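PDB 4AB5: transcriptional regulator, LYSR family from Neisseria meningitidis, which probably regulates genes of methionine biosynthesis as a DNA-binding, MetR-like transcription factor, represented here by its C-terminal regulatory domain. Local coordinates for residues 20-25 with 157-162; 28-33 with 202-207; 64-67 with 73-76; 113-116 with 120-123. All coordinates share one frame; numbering follows the deposited sequence.

Contact 1. Residues 20-25 with 157-162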
loop_
_atom_site.group_PDB
_atom_site.type_symbol
_atom_site.label_atom_id
_atom_site.label_comp_id
_atom_site.label_asym_id
_atom_site.label_seq_id
_atom_site.Cartn_x
_atom_site.Cartn_y
_atom_site.Cartn_z
ATOM N N PHE B 20 -5.980 -3.378 5.978
ATOM C CA PHE B 20 -4.596 -3.232 6.439
ATOM C C PHE B 20 -4.339 -1.952 7.242
ATOM O O PHE B 20 -3.515 -1.966 8.164
ATOM C CB PHE B 20 -3.625 -3.354 5.254
ATOM C CG PHE B 20 -3.382 -4.768 4.784
ATOM C CD1 PHE B 20 -4.297 -5.411 3.951
ATOM C CD2 PHE B 20 -2.233 -5.456 5.162
ATOM C CE1 PHE B 20 -4.070 -6.727 3.517
ATOM C CE2 PHE B 20 -2.015 -6.775 4.745
ATOM C CZ PHE B 20 -2.930 -7.399 3.917
ATOM N N ASP B 21 -5.069 -0.865 6.933
ATOM C CA ASP B 21 -4.937 0.399 7.656
ATOM C C ASP B 21 -5.214 0.285 9.149
ATOM O O ASP B 21 -4.516 0.917 9.943
ATOM C CB ASP B 21 -5.791 1.501 7.008
ATOM C CG ASP B 21 -5.216 2.062 5.717
ATOM O OD1 ASP B 21 -4.086 1.659 5.339
ATOM O OD2 ASP B 21 -5.889 2.914 5.089
ATOM N N TRP B 22 -6.219 -0.525 9.531
ATOM C CA TRP B 22 -6.569 -0.759 10.936
ATOM C C TRP B 22 -6.065 -2.109 11.477
ATOM O O TRP B 22 -5.845 -2.230 12.689
ATOM C CB TRP B 22 -8.077 -0.581 11.186
ATOM C CG TRP B 22 -8.955 -1.295 10.206
ATOM C CD1 TRP B 22 -9.559 -0.757 9.111
ATOM C CD2 TRP B 22 -9.343 -2.672 10.242
ATOM N NE1 TRP B 22 -10.306 -1.710 8.465
ATOM C CE2 TRP B 22 -10.187 -2.898 9.136
ATOM C CE3 TRP B 22 -9.062 -3.745 11.108
ATOM C CZ2 TRP B 22 -10.729 -4.154 8.855
ATOM C CZ3 TRP B 22 -9.582 -4.994 10.815
ATOM C CH2 TRP B 22 -10.427 -5.184 9.716
ATOM N N LEU B 23 -5.858 -3.097 10.582
ATOM C CA LEU B 23 -5.395 -4.433 10.938
ATOM C C LEU B 23 -3.930 -4.490 11.339
ATOM O O LEU B 23 -3.595 -5.228 12.266
ATOM C CB LEU B 23 -5.711 -5.455 9.829
ATOM C CG LEU B 23 -5.640 -6.935 10.223
ATOM C CD1 LEU B 23 -6.659 -7.272 11.288
ATOM C CD2 LEU B 23 -5.836 -7.823 9.015
HETATM N N MSE B 24 -3.057 -3.735 10.642
HETATM C CA MSE B 24 -1.625 -3.683 10.964
HETATM C C MSE B 24 -1.374 -3.092 12.365
HETATM O O MSE B 24 -0.749 -3.796 13.155
HETATM C CB MSE B 24 -0.795 -3.005 9.854
HETATM C CG MSE B 24 -0.862 -3.726 8.504
HETATM SE SE MSE B 24 -0.447 -5.640 8.540
HETATM C CE MSE B 24 -2.272 -6.423 8.549
ATOM N N PRO B 25 -1.909 -1.895 12.762
ATOM C CA PRO B 25 -1.716 -1.440 14.156
ATOM C C PRO B 25 -2.440 -2.298 15.206
ATOM O O PRO B 25 -2.037 -2.280 16.368
ATOM C CB PRO B 25 -2.203 0.012 14.146
ATOM C CG PRO B 25 -3.085 0.124 12.992
ATOM C CD PRO B 25 -2.666 -0.894 11.979
ATOM N N PRO B 157 -14.084 3.477 1.547
ATOM C CA PRO B 157 -14.734 3.734 2.845
ATOM C C PRO B 157 -14.612 5.215 3.205
ATOM O O PRO B 157 -13.606 5.840 2.870
ATOM C CB PRO B 157 -13.919 2.883 3.829
ATOM C CG PRO B 157 -13.250 1.850 3.000
ATOM C CD PRO B 157 -12.979 2.501 1.687
ATOM N N TYR B 158 -15.635 5.778 3.860
ATOM C CA TYR B 158 -15.618 7.177 4.272
ATOM C C TYR B 158 -14.379 7.491 5.138
ATOM O O TYR B 158 -13.736 8.520 4.923
ATOM C CB TYR B 158 -16.935 7.563 4.988
ATOM C CG TYR B 158 -16.918 8.966 5.555
ATOM C CD1 TYR B 158 -17.057 10.079 4.727
ATOM C CD2 TYR B 158 -16.691 9.186 6.912
ATOM C CE1 TYR B 158 -16.985 11.375 5.235
ATOM C CE2 TYR B 158 -16.618 10.477 7.430
ATOM C CZ TYR B 158 -16.779 11.569 6.589
ATOM O OH TYR B 158 -16.702 12.850 7.080
ATOM N N TRP B 159 -14.045 6.603 6.104
ATOM C CA TRP B 159 -12.889 6.802 6.979
ATOM C C TRP B 159 -11.541 6.942 6.235
ATOM O O TRP B 159 -10.702 7.732 6.666
ATOM C CB TRP B 159 -12.831 5.760 8.116
ATOM C CG TRP B 159 -12.745 4.339 7.654
ATOM C CD1 TRP B 159 -13.778 3.462 7.519
ATOM C CD2 TRP B 159 -11.555 3.624 7.286
ATOM N NE1 TRP B 159 -13.309 2.244 7.085
ATOM C CE2 TRP B 159 -11.951 2.323 6.911
ATOM C CE3 TRP B 159 -10.188 3.961 7.224
ATOM C CZ2 TRP B 159 -11.032 1.352 6.493
ATOM C CZ3 TRP B 159 -9.283 3.004 6.798
ATOM C CH2 TRP B 159 -9.706 1.717 6.442
ATOM N N THR B 160 -11.354 6.197 5.121
ATOM C CA THR B 160 -10.141 6.233 4.281
ATOM C C THR B 160 -10.051 7.575 3.521
ATOM O O THR B 160 -8.967 8.148 3.400
ATOM C CB THR B 160 -10.173 5.089 3.231
ATOM O OG1 THR B 160 -10.742 3.906 3.780
ATOM C CG2 THR B 160 -8.801 4.783 2.660
ATOM N N VAL B 161 -11.194 8.016 2.967
ATOM C CA VAL B 161 -11.384 9.211 2.155
ATOM C C VAL B 161 -11.174 10.512 2.950
ATOM O O VAL B 161 -10.600 11.464 2.411
ATOM C CB VAL B 161 -12.778 9.122 1.457
ATOM C CG1 VAL B 161 -13.256 10.465 0.911
ATOM C CG2 VAL B 161 -12.760 8.075 0.355
HETATM N N MSE B 162 -11.656 10.552 4.210
HETATM C CA MSE B 162 -11.602 11.710 5.110
HETATM C C MSE B 162 -10.298 12.559 5.139
HETATM O O MSE B 162 -10.434 13.763 4.920
HETATM C CB MSE B 162 -12.165 11.384 6.500
HETATM C CG MSE B 162 -12.811 12.575 7.192
HETATM SE SE MSE B 162 -12.274 12.697 9.083
HETATM C CE MSE B 162 -10.267 12.810 8.882
#
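Helices 20-25 and 158-162 meet nearly at right angles, the Trp22 and Trp159 indoles between them; the axes are 91° apart and 12.2 Å at closest approach, with the CA atoms of Asp21 and Thr160 nearest. Such a wide gap between backbones has to be bridged by large side chains, and here an indole from each helix does most of the bridging. The Trp159 ring reaches out from the start of its helix with its six-membered end leading, and the five-membered ring of Trp22 comes to it edge first. The result is an offset edge-to-face pair, with centroids 5.3 Å apart and planes inclined by 69°. Its closest atoms are Trp22 CD1 and Trp159 CH2, at 3.6 Å. The CZ2-CH2 corner of Trp159 lies at the edge of the Trp22 ring, near its plane. Asp21 adds to the contact from beside this pair: its OD2 lies 3.8 Å from Trp159 CZ3, at the rim of the indole and near its plane, while its CB packs against the same carbon. Trp159 CG sits between the backbone N and the carbonyl carbon (chi1 60°), a setting that leaves one face of the indole over its own helix start, where Pro157 CB and Thr160 OG1 lie toward the rim. Beyond the two segments the aromatic cluster continues, for Trp22 meets Phe78 and Trp159 meets Tyr80 edge-to-face, both partners standing on strand 72-86. Helix 196-212 packs on Trp22 through Ile205, and helix 20-33 also faces the second subunit, where Asp21 and Phe20 touch Ile141 of that subunit.

Contact 2. Residues 28-33 with 202-207; sequences GEFRPM and CQIIRE
Ile204 projects from helix 202-207 into a recess on helix 28-33 formed by Glu29, Phe30 and Met33, much as a knob enters a hole; Ala26, one turn earlier, touches it too. The helix axes pass 10.2 Å apart and run roughly antiparallel, at 140°. How one branched side chain serves several neighbours is explained by its two arms. The longer arm stretches out from CB, with chi2 at 162°, and carries CD1 to the backbone of Phe30, 3.9 Å from its CA. There the methyl also lies at the edge of the Phe30 ring, near its plane, and the two side chains cross at about a right angle. Met33, present as selenomethionine, runs past Ile204 in the opposite direction and places its SE 4.1 Å from the same CD1. The shorter arm, CG2, faces Glu29 instead: OE2 comes within 3.4 Å of this methyl, at the end of a chain that is extended beyond CG. Ring contacts of Phe30 with Trp34 and Phe201 continue the apolar side of the interface. The chemistry is therefore divided. Ile204 is held by van der Waals packing, with one carboxylate oxygen against its CG2 methyl, whereas that carboxylate finds its charge partner in Arg208, whose NE forms a salt bridge with Glu29 OE1. That bridge would probably offset the like charge of Glu207, whose OE1 is 5.1 Å from Glu29 OE2, so apolar packing and a salt bridge lie next to each other on the same helix pair.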
loop_
_atom_site.group_PDB
_atom_site.type_symbol
_atom_site.label_atom_id
_atom_site.label_comp_id
_atom_site.label_asym_id
_atom_site.label_seq_id
_atom_site.Cartn_x
_atom_site.Cartn_y
_atom_site.Cartn_z
ATOM N N GLY B 28 0.046 -4.798 16.052
ATOM C CA GLY B 28 1.068 -4.092 16.820
ATOM C C GLY B 28 0.740 -3.910 18.289
ATOM O O GLY B 28 1.652 -3.755 19.105
ATOM N N GLU B 29 -0.569 -3.899 18.626
ATOM C CA GLU B 29 -1.099 -3.768 19.993
ATOM C C GLU B 29 -1.213 -5.157 20.629
ATOM O O GLU B 29 -0.853 -5.333 21.792
ATOM C CB GLU B 29 -2.461 -3.034 19.973
ATOM C CG GLU B 29 -2.980 -2.628 21.344
ATOM C CD GLU B 29 -4.238 -1.780 21.323
ATOM O OE1 GLU B 29 -4.118 -0.538 21.222
ATOM O OE2 GLU B 29 -5.348 -2.353 21.396
ATOM N N PHE B 30 -1.702 -6.136 19.856
ATOM C CA PHE B 30 -1.860 -7.537 20.259
ATOM C C PHE B 30 -0.504 -8.186 20.625
ATOM O O PHE B 30 -0.414 -8.866 21.644
ATOM C CB PHE B 30 -2.551 -8.328 19.129
ATOM C CG PHE B 30 -2.687 -9.818 19.349
ATOM C CD1 PHE B 30 -1.689 -10.695 18.931
ATOM C CD2 PHE B 30 -3.832 -10.347 19.926
ATOM C CE1 PHE B 30 -1.805 -12.069 19.142
ATOM C CE2 PHE B 30 -3.962 -11.725 20.111
ATOM C CZ PHE B 30 -2.940 -12.574 19.736
ATOM N N ARG B 31 0.523 -8.009 19.765
ATOM C CA ARG B 31 1.849 -8.607 19.933
ATOM C C ARG B 31 2.449 -8.527 21.343
ATOM O O ARG B 31 2.654 -9.601 21.904
ATOM C CB ARG B 31 2.810 -8.148 18.841
ATOM C CG ARG B 31 4.157 -8.875 18.800
ATOM C CD ARG B 31 4.824 -8.701 17.441
ATOM N NE ARG B 31 4.713 -7.317 16.985
ATOM C CZ ARG B 31 4.121 -6.926 15.866
ATOM N NH1 ARG B 31 3.649 -7.821 15.008
ATOM N NH2 ARG B 31 4.045 -5.640 15.567
ATOM N N PRO B 32 2.681 -7.332 21.975
ATOM C CA PRO B 32 3.227 -7.333 23.344
ATOM C C PRO B 32 2.321 -7.981 24.395
ATOM O O PRO B 32 2.829 -8.453 25.420
ATOM C CB PRO B 32 3.441 -5.847 23.637
ATOM C CG PRO B 32 2.521 -5.134 22.710
ATOM C CD PRO B 32 2.512 -5.946 21.476
HETATM N N MSE B 33 0.991 -7.974 24.158
HETATM C CA MSE B 33 -0.038 -8.539 25.035
HETATM C C MSE B 33 -0.020 -10.079 25.037
HETATM O O MSE B 33 -0.339 -10.712 26.051
HETATM C CB MSE B 33 -1.411 -8.052 24.570
HETATM C CG MSE B 33 -2.113 -7.186 25.554
HETATM SE SE MSE B 33 -3.188 -5.926 24.618
HETATM C CE MSE B 33 -3.013 -4.470 25.917
ATOM N N CYS B 202 -10.094 -9.701 18.171
ATOM C CA CYS B 202 -11.314 -9.096 17.634
ATOM C C CYS B 202 -11.764 -7.908 18.458
ATOM O O CYS B 202 -12.200 -6.905 17.881
ATOM C CB CYS B 202 -12.417 -10.127 17.492
ATOM S SG CYS B 202 -11.969 -11.526 16.443
ATOM N N GLN B 203 -11.623 -7.990 19.797
ATOM C CA GLN B 203 -11.971 -6.856 20.653
ATOM C C GLN B 203 -10.984 -5.693 20.510
ATOM O O GLN B 203 -11.403 -4.547 20.632
ATOM C CB GLN B 203 -12.310 -7.237 22.106
ATOM C CG GLN B 203 -11.172 -7.770 22.958
ATOM C CD GLN B 203 -11.654 -8.239 24.311
ATOM O OE1 GLN B 203 -12.199 -7.467 25.111
ATOM N NE2 GLN B 203 -11.454 -9.518 24.606
ATOM N N ILE B 204 -9.706 -5.989 20.148
ATOM C CA ILE B 204 -8.661 -4.996 19.866
ATOM C C ILE B 204 -9.027 -4.268 18.573
ATOM O O ILE B 204 -9.021 -3.039 18.563
ATOM C CB ILE B 204 -7.235 -5.636 19.842
ATOM C CG1 ILE B 204 -6.736 -5.959 21.278
ATOM C CG2 ILE B 204 -6.205 -4.757 19.098
ATOM C CD1 ILE B 204 -5.524 -6.988 21.364
ATOM N N ILE B 205 -9.396 -5.021 17.501
ATOM C CA ILE B 205 -9.818 -4.469 16.199
ATOM C C ILE B 205 -11.004 -3.497 16.402
ATOM O O ILE B 205 -10.990 -2.397 15.842
ATOM C CB ILE B 205 -10.174 -5.608 15.190
ATOM C CG1 ILE B 205 -8.921 -6.379 14.690
ATOM C CG2 ILE B 205 -11.018 -5.094 14.018
ATOM C CD1 ILE B 205 -9.271 -7.771 13.943
ATOM N N ARG B 206 -12.012 -3.907 17.217
ATOM C CA ARG B 206 -13.209 -3.111 17.504
ATOM C C ARG B 206 -12.922 -1.846 18.309
ATOM O O ARG B 206 -13.349 -0.769 17.893
ATOM C CB ARG B 206 -14.314 -3.954 18.159
ATOM C CG ARG B 206 -15.024 -4.895 17.196
ATOM C CD ARG B 206 -16.264 -5.532 17.820
ATOM N NE ARG B 206 -15.937 -6.382 18.965
ATOM C CZ ARG B 206 -15.691 -7.687 18.897
ATOM N NH1 ARG B 206 -15.776 -8.328 17.736
ATOM N NH2 ARG B 206 -15.371 -8.364 19.995
ATOM N N GLU B 207 -12.184 -1.957 19.434
ATOM C CA GLU B 207 -11.824 -0.802 20.273
ATOM C C GLU B 207 -11.020 0.207 19.485
ATOM O O GLU B 207 -11.273 1.401 19.609
ATOM C CB GLU B 207 -11.036 -1.217 21.528
ATOM C CG GLU B 207 -11.868 -1.915 22.593
ATOM C CD GLU B 207 -11.106 -2.506 23.769
ATOM O OE1 GLU B 207 -9.909 -2.854 23.616
ATOM O OE2 GLU B 207 -11.733 -2.663 24.842
#

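Contact 3. Residues 64-67 with 73-76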
loop_
_atom_site.group_PDB
_atom_site.type_symbol
_atom_site.label_atom_id
_atom_site.label_comp_id
_atom_site.label_asym_id
_atom_site.label_seq_id
_atom_site.Cartn_x
_atom_site.Cartn_y
_atom_site.Cartn_z
ATOM N N SER B 64 -16.201 -9.832 4.453
ATOM C CA SER B 64 -17.260 -8.859 4.139
ATOM C C SER B 64 -18.684 -9.429 4.268
ATOM O O SER B 64 -19.659 -8.683 4.126
ATOM C CB SER B 64 -17.054 -8.278 2.747
ATOM O OG SER B 64 -15.879 -7.488 2.724
ATOM N N GLU B 65 -18.803 -10.736 4.539
ATOM C CA GLU B 65 -20.091 -11.400 4.710
ATOM C C GLU B 65 -20.012 -12.551 5.722
ATOM O O GLU B 65 -18.978 -13.214 5.845
ATOM C CB GLU B 65 -20.732 -11.810 3.364
ATOM C CG GLU B 65 -20.037 -12.933 2.612
ATOM C CD GLU B 65 -18.926 -12.507 1.675
ATOM O OE1 GLU B 65 -17.842 -12.124 2.172
ATOM O OE2 GLU B 65 -19.129 -12.589 0.442
ATOM N N ALA B 66 -21.099 -12.743 6.470
ATOM C CA ALA B 66 -21.215 -13.756 7.515
ATOM C C ALA B 66 -22.112 -14.917 7.018
ATOM O O ALA B 66 -23.107 -15.287 7.655
ATOM C CB ALA B 66 -21.770 -13.125 8.784
ATOM N N GLU B 67 -21.729 -15.474 5.852
ATOM C CA GLU B 67 -22.377 -16.598 5.167
ATOM C C GLU B 67 -22.323 -17.835 6.062
ATOM O O GLU B 67 -21.241 -18.394 6.269
ATOM C CB GLU B 67 -21.705 -16.852 3.788
ATOM C CG GLU B 67 -20.177 -16.711 3.781
ATOM C CD GLU B 67 -19.465 -16.432 2.466
ATOM O OE1 GLU B 67 -20.031 -16.723 1.386
ATOM O OE2 GLU B 67 -18.320 -15.925 2.524
ATOM N N SER B 73 -17.333 -19.989 12.714
ATOM C CA SER B 73 -18.060 -19.020 13.537
ATOM C C SER B 73 -17.656 -17.590 13.191
ATOM O O SER B 73 -16.481 -17.300 12.952
ATOM C CB SER B 73 -17.871 -19.292 15.025
ATOM O OG SER B 73 -18.260 -20.618 15.333
ATOM N N PHE B 74 -18.658 -16.710 13.125
ATOM C CA PHE B 74 -18.485 -15.305 12.773
ATOM C C PHE B 74 -18.634 -14.404 13.958
ATOM O O PHE B 74 -19.479 -14.640 14.831
ATOM C CB PHE B 74 -19.475 -14.881 11.677
ATOM C CG PHE B 74 -19.219 -15.570 10.370
ATOM C CD1 PHE B 74 -18.253 -15.087 9.488
ATOM C CD2 PHE B 74 -19.931 -16.710 10.017
ATOM C CE1 PHE B 74 -18.004 -15.736 8.275
ATOM C CE2 PHE B 74 -19.696 -17.353 8.802
ATOM C CZ PHE B 74 -18.738 -16.864 7.935
ATOM N N GLN B 75 -17.825 -13.345 13.963
ATOM C CA GLN B 75 -17.815 -12.337 15.001
ATOM C C GLN B 75 -17.917 -10.975 14.318
ATOM O O GLN B 75 -17.044 -10.646 13.501
ATOM C CB GLN B 75 -16.529 -12.448 15.831
ATOM C CG GLN B 75 -16.615 -11.764 17.187
ATOM C CD GLN B 75 -15.494 -12.134 18.132
ATOM O OE1 GLN B 75 -15.400 -11.593 19.229
ATOM N NE2 GLN B 75 -14.479 -12.856 17.661
ATOM N N PRO B 76 -18.981 -10.182 14.584
ATOM C CA PRO B 76 -19.072 -8.856 13.947
ATOM C C PRO B 76 -17.968 -7.907 14.404
ATOM O O PRO B 76 -17.598 -7.897 15.583
ATOM C CB PRO B 76 -20.446 -8.346 14.374
ATOM C CG PRO B 76 -20.765 -9.084 15.624
ATOM C CD PRO B 76 -20.118 -10.424 15.497
#
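Phe74 lays one face of its ring against the backbone of Ala66, and this is the tight part of the contact. Ala66 CA sits 3.7 Å from the ring centroid, only 7° off the ring normal, which makes a well-centred CH-pi interaction. The methyl of Ala66 joins it closer to the root of the ring, with CB 3.9 Å from Phe74 CG. With CG anti to its carbonyl carbon (chi1 -66°), the phenyl group reaches from the strand beneath the passing loop. Carbonyl oxygens flank this centre obliquely, Glu65 O near CE1 and Glu67 O near CE2 and CZ. The looser side belongs to the acidic side chains. Those of Glu65 and Glu67 leave the backbone pointing away from the strand, and Glu67 CG returns no closer than 4.4 Å to Phe74 CZ. No residue of this contact is fully buried, so the aromatic ring serves as a surface platform for a loop lacking regular structure. That loop links strand 60-63 to strand 72-86. The latter strand pairs antiparallel with strand 171-189, which offers Ala187 to Phe74 and Tyr185 to Ala66, while the Gln75 side chain touches Asn199 and Cys202 of helix 196-212.

Contact 4. Residues 113-116 with 120-123; sequences VPDE and LPKK
This is a local contact between a turn and the helix that follows it, with Asp115 and Glu116 at the 3-10 start meeting Pro121 and Lys122 of helix 119-125. It combines plain packing with one hydrogen bond. Asp115 stands across the proline ring at about a right angle, and its carboxylate carbon CG lies 3.6 Å from Pro121 CB. The charge of Asp115 is met outside the two segments, where OD2 forms a salt bridge with Arg134. Lys122 provides the polar link. Its first carbons run outward with CG anti to the backbone N, then the chain bends at chi3 (91°) and folds back along the turn. NZ donates to Glu116 O over 3.2 Å, approaching almost in line with the carbonyl bond (C=O...N angle 165°). The aliphatic CD and CE arch past the outer end of the same oxygen. A weak, long ion pair with Glu65 gives NZ a second, acidic neighbour. In topology, helix 119-125 connects the parallel strands 108-110 and 134-136, and the turn fastened here is the entry to the helix of a beta-alpha-beta crossover.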
loop_
_atom_site.group_PDB
_atom_site.type_symbol
_atom_site.label_atom_id
_atom_site.label_comp_id
_atom_site.label_asym_id
_atom_site.label_seq_id
_atom_site.Cartn_x
_atom_site.Cartn_y
_atom_site.Cartn_z
ATOM N N VAL B 113 -8.243 -6.665 -8.169
ATOM C CA VAL B 113 -8.910 -7.818 -7.597
ATOM C C VAL B 113 -10.223 -8.108 -8.378
ATOM O O VAL B 113 -10.718 -7.198 -9.055
ATOM C CB VAL B 113 -9.095 -7.480 -6.085
ATOM C CG1 VAL B 113 -10.515 -7.066 -5.726
ATOM C CG2 VAL B 113 -8.573 -8.587 -5.189
ATOM N N PRO B 114 -10.780 -9.349 -8.379
ATOM C CA PRO B 114 -12.034 -9.569 -9.122
ATOM C C PRO B 114 -13.217 -8.860 -8.467
ATOM O O PRO B 114 -13.193 -8.586 -7.267
ATOM C CB PRO B 114 -12.205 -11.097 -9.130
ATOM C CG PRO B 114 -11.020 -11.662 -8.447
ATOM C CD PRO B 114 -10.367 -10.574 -7.665
ATOM N N ASP B 115 -14.242 -8.548 -9.275
ATOM C CA ASP B 115 -15.474 -7.853 -8.896
ATOM C C ASP B 115 -16.212 -8.404 -7.679
ATOM O O ASP B 115 -16.884 -7.638 -6.989
ATOM C CB ASP B 115 -16.404 -7.732 -10.105
ATOM C CG ASP B 115 -16.134 -6.526 -10.984
ATOM O OD1 ASP B 115 -15.139 -5.804 -10.726
ATOM O OD2 ASP B 115 -16.933 -6.278 -11.901
ATOM N N GLU B 116 -16.032 -9.709 -7.380
ATOM C CA GLU B 116 -16.619 -10.431 -6.234
ATOM C C GLU B 116 -16.151 -9.828 -4.919
ATOM O O GLU B 116 -16.930 -9.747 -3.978
ATOM C CB GLU B 116 -16.250 -11.929 -6.271
ATOM C CG GLU B 116 -16.838 -12.704 -7.433
ATOM C CD GLU B 116 -16.377 -12.258 -8.805
ATOM O OE1 GLU B 116 -15.200 -12.512 -9.145
ATOM O OE2 GLU B 116 -17.173 -11.603 -9.517
ATOM N N LEU B 120 -19.076 -2.203 -4.426
ATOM C CA LEU B 120 -19.767 -1.422 -5.461
ATOM C C LEU B 120 -20.139 -2.282 -6.692
ATOM O O LEU B 120 -21.339 -2.432 -6.919
ATOM C CB LEU B 120 -19.025 -0.117 -5.832
ATOM C CG LEU B 120 -19.473 0.574 -7.145
ATOM C CD1 LEU B 120 -20.764 1.331 -6.966
ATOM C CD2 LEU B 120 -18.407 1.485 -7.659
ATOM N N PRO B 121 -19.186 -2.918 -7.432
ATOM C CA PRO B 121 -19.592 -3.775 -8.561
ATOM C C PRO B 121 -20.551 -4.903 -8.191
ATOM O O PRO B 121 -21.586 -5.048 -8.839
ATOM C CB PRO B 121 -18.258 -4.310 -9.095
ATOM C CG PRO B 121 -17.250 -3.259 -8.698
ATOM C CD PRO B 121 -17.711 -2.848 -7.336
ATOM N N LYS B 122 -20.238 -5.662 -7.130
ATOM C CA LYS B 122 -21.035 -6.798 -6.656
ATOM C C LYS B 122 -22.486 -6.450 -6.253
ATOM O O LYS B 122 -23.421 -7.120 -6.710
ATOM C CB LYS B 122 -20.290 -7.544 -5.522
ATOM C CG LYS B 122 -21.087 -8.648 -4.823
ATOM C CD LYS B 122 -20.205 -9.623 -4.055
ATOM C CE LYS B 122 -19.982 -9.219 -2.621
ATOM N NZ LYS B 122 -19.219 -10.251 -1.862
ATOM N N LYS B 123 -22.658 -5.438 -5.386
ATOM C CA LYS B 123 -23.959 -5.046 -4.837
ATOM C C LYS B 123 -24.775 -4.075 -5.679
ATOM O O LYS B 123 -25.964 -3.910 -5.401
ATOM C CB LYS B 123 -23.781 -4.444 -3.427
ATOM C CG LYS B 123 -23.266 -5.414 -2.368
ATOM C CD LYS B 123 -22.691 -4.665 -1.182
ATOM C CE LYS B 123 -22.919 -5.415 0.106
ATOM N NZ LYS B 123 -22.131 -4.842 1.225
#

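How the contacts relate
All four contacts lie in one regulatory domain of the periplasmic-binding-protein type. Contacts 1 and 2 share helix 20-33, have centres about 15 Å apart and alternate along the chain; they touch where Trp22 and Leu23 pack on Ile205. Contacts 3 and 4 follow in series, both nested in the loops closed by contacts 1 and 2. Pro76 accepts a probable hydrogen bond from Arg206, joining contact 3 to contact 2, and Glu65 pairs weakly with Lys122 of contact 4. Contacts 2 and 4, centres about 29 Å apart, flank the chain's centre. Contacts 1 and 2 also adjoin the second subunit, consistent with helix 20-33 serving both the core packing and the subunit interface.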